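Local coordinates for protein beta-galactoside alpha-2,6-sialyltransferase (Photobacterium sp., PDB 2Z4T) that probably transfers sialic acid from a CMP-activated donor onto galactosides such as lactose, in an alpha-2,6 linkage, at residues P127-L132 and M318-F323. Residues are numbered along the deposited sequence; the frame is centred on the assembly and turned at random.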
loop_
_atom_site.group_PDB
_atom_site.type_symbol
_atom_site.label_atom_id
_atom_site.label_comp_id
_atom_site.label_asym_id
_atom_site.label_seq_id
_atom_site.Cartn_x
_atom_site.Cartn_y
_atom_site.Cartn_z
ATOM N N PRO A 127 2.937 0.228 4.352
ATOM C CA PRO A 127 2.900 -0.548 3.105
ATOM C C PRO A 127 1.488 -0.671 2.544
ATOM O O PRO A 127 1.296 -0.594 1.316
ATOM C CB PRO A 127 3.424 -1.920 3.522
ATOM C CG PRO A 127 4.222 -1.663 4.790
ATOM C CD PRO A 127 3.485 -0.549 5.475
ATOM N N THR A 128 0.514 -0.834 3.440
ATOM C CA THR A 128 -0.855 -1.064 3.047
ATOM C C THR A 128 -1.417 0.178 2.323
ATOM O O THR A 128 -2.181 0.070 1.355
ATOM C CB THR A 128 -1.729 -1.433 4.290
ATOM O OG1 THR A 128 -1.445 -2.783 4.689
ATOM C CG2 THR A 128 -3.218 -1.325 3.973
ATOM N N LEU A 129 -1.033 1.351 2.814
ATOM C CA LEU A 129 -1.419 2.597 2.198
ATOM C C LEU A 129 -0.861 2.677 0.772
ATOM O O LEU A 129 -1.599 2.994 -0.163
ATOM C CB LEU A 129 -0.921 3.778 3.025
ATOM C CG LEU A 129 -1.237 5.154 2.458
ATOM C CD1 LEU A 129 -2.736 5.375 2.452
ATOM C CD2 LEU A 129 -0.494 6.230 3.270
ATOM N N GLN A 130 0.422 2.373 0.607
ATOM C CA GLN A 130 1.031 2.428 -0.710
ATOM C C GLN A 130 0.431 1.385 -1.668
ATOM O O GLN A 130 0.217 1.673 -2.862
ATOM C CB GLN A 130 2.530 2.259 -0.600
ATOM C CG GLN A 130 3.221 3.430 0.036
ATOM C CD GLN A 130 3.417 4.645 -0.895
ATOM O OE1 GLN A 130 3.530 5.782 -0.423
ATOM N NE2 GLN A 130 3.487 4.409 -2.199
ATOM N N GLN A 131 0.143 0.196 -1.146
ATOM C CA GLN A 131 -0.437 -0.874 -1.954
ATOM C C GLN A 131 -1.819 -0.473 -2.434
ATOM O O GLN A 131 -2.145 -0.687 -3.599
ATOM C CB GLN A 131 -0.479 -2.206 -1.177
ATOM C CG GLN A 131 0.909 -2.757 -0.800
ATOM C CD GLN A 131 0.858 -3.962 0.141
ATOM O OE1 GLN A 131 -0.139 -4.176 0.853
ATOM N NE2 GLN A 131 1.928 -4.781 0.128
ATOM N N LEU A 132 -2.615 0.147 -1.557
ATOM C CA LEU A 132 -3.922 0.663 -1.923
ATOM C C LEU A 132 -3.827 1.591 -3.116
ATOM O O LEU A 132 -4.629 1.494 -4.061
ATOM C CB LEU A 132 -4.537 1.474 -0.791
ATOM C CG LEU A 132 -6.061 1.465 -0.586
ATOM C CD1 LEU A 132 -6.563 2.745 0.013
ATOM C CD2 LEU A 132 -6.887 1.099 -1.813
ATOM N N MET A 318 10.029 6.048 -1.900
ATOM C CA MET A 318 8.557 6.017 -1.759
ATOM C C MET A 318 7.953 7.358 -2.247
ATOM O O MET A 318 8.469 8.431 -1.940
ATOM C CB MET A 318 8.198 5.750 -0.308
ATOM C CG MET A 318 6.868 5.083 -0.066
ATOM S SD MET A 318 6.566 4.705 1.694
ATOM C CE MET A 318 7.496 3.182 1.847
ATOM N N GLN A 319 6.898 7.283 -3.052
ATOM C CA GLN A 319 6.286 8.474 -3.666
ATOM C C GLN A 319 5.023 8.879 -2.910
ATOM O O GLN A 319 4.324 8.009 -2.375
ATOM C CB GLN A 319 5.953 8.194 -5.151
ATOM C CG GLN A 319 7.183 7.887 -6.041
ATOM C CD GLN A 319 8.207 9.026 -6.011
ATOM O OE1 GLN A 319 9.337 8.869 -5.514
ATOM N NE2 GLN A 319 7.800 10.194 -6.508
ATOM N N TRP A 320 4.734 10.188 -2.873
ATOM C CA TRP A 320 3.504 10.729 -2.238
ATOM C C TRP A 320 2.627 11.561 -3.186
ATOM O O TRP A 320 1.875 12.464 -2.766
ATOM C CB TRP A 320 3.861 11.517 -0.971
ATOM C CG TRP A 320 4.504 10.619 0.012
ATOM C CD1 TRP A 320 5.848 10.530 0.301
ATOM C CD2 TRP A 320 3.860 9.601 0.778
ATOM N NE1 TRP A 320 6.065 9.543 1.230
ATOM C CE2 TRP A 320 4.865 8.954 1.541
ATOM C CE3 TRP A 320 2.534 9.184 0.910
ATOM C CZ2 TRP A 320 4.580 7.908 2.427
ATOM C CZ3 TRP A 320 2.250 8.132 1.781
ATOM C CH2 TRP A 320 3.271 7.508 2.530
ATOM N N ASP A 321 2.704 11.233 -4.470
ATOM C CA ASP A 321 1.958 11.961 -5.477
ATOM C C ASP A 321 0.902 11.068 -6.124
ATOM O O ASP A 321 0.299 11.438 -7.124
ATOM C CB ASP A 321 2.911 12.527 -6.528
ATOM C CG ASP A 321 3.657 11.440 -7.310
ATOM O OD1 ASP A 321 3.680 10.236 -6.916
ATOM O OD2 ASP A 321 4.244 11.822 -8.340
ATOM N N GLY A 322 0.690 9.892 -5.541
ATOM C CA GLY A 322 -0.288 8.932 -6.045
ATOM C C GLY A 322 -1.696 9.502 -6.025
ATOM O O GLY A 322 -2.483 9.329 -6.990
ATOM N N PHE A 323 -2.012 10.196 -4.934
ATOM C CA PHE A 323 -3.334 10.741 -4.763
ATOM C C PHE A 323 -3.550 11.859 -5.777
ATOM O O PHE A 323 -4.567 11.903 -6.448
ATOM C CB PHE A 323 -3.547 11.227 -3.339
ATOM C CG PHE A 323 -4.881 11.906 -3.128
ATOM C CD1 PHE A 323 -6.035 11.153 -2.961
ATOM C CD2 PHE A 323 -4.981 13.299 -3.115
ATOM C CE1 PHE A 323 -7.264 11.763 -2.781
ATOM C CE2 PHE A 323 -6.197 13.922 -2.940
ATOM C CZ PHE A 323 -7.355 13.156 -2.771
#
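The backbone oxygen O of Gln319 lies close to the side-chain amide of Gln130, 3.8 Å from Gln130 CD. Gln130 reaches it from the first turns of helix 126-141: its CG stands anti to the carbonyl carbon (chi1 -70°), and a bend at chi2 (-78°) swings the amide across to the 318-323 segment. There the group has Met318 and Trp320 for neighbours. Met318 CG comes within 3.6 Å of Gln130 CD, while Met318 SD rests 3.9 Å from Gln130 CG, the two chains passing at a slant. One end of the amide sits over a face of the Trp320 indole, toward the rim of its six-membered ring.

Leu129 meets that indole differently. With CG anti to the backbone N (chi1 179°), it sends CD2 to the ring's edge, in the plane, 3.7 Å from Trp320 CZ3; the two side chains cross at about a right angle.

In this GT-B fold the helix follows strand 103-122, and Met318 comes just after strand 315-317 of the same mixed sheet; the contact lies on the first of the two Rossmann-like domains, beside the cleft that holds CMP. From the other side of that cleft come Ser430 and Glu432, both CMP-binding residues, which touch Leu129; Glu432 and Met435 of helix 431-436 also pack on Trp320. One residue before Leu129, Thr128 belongs to a magnesium site, its OG1 hydrogen-bonded to Asp122 OD2. Further along, Gln131 OE1 and NE2 are hydrogen-bonded to Trp151 NE1 and Ser199 OG, respectively, the latter on strand 194-201 of the same sheet.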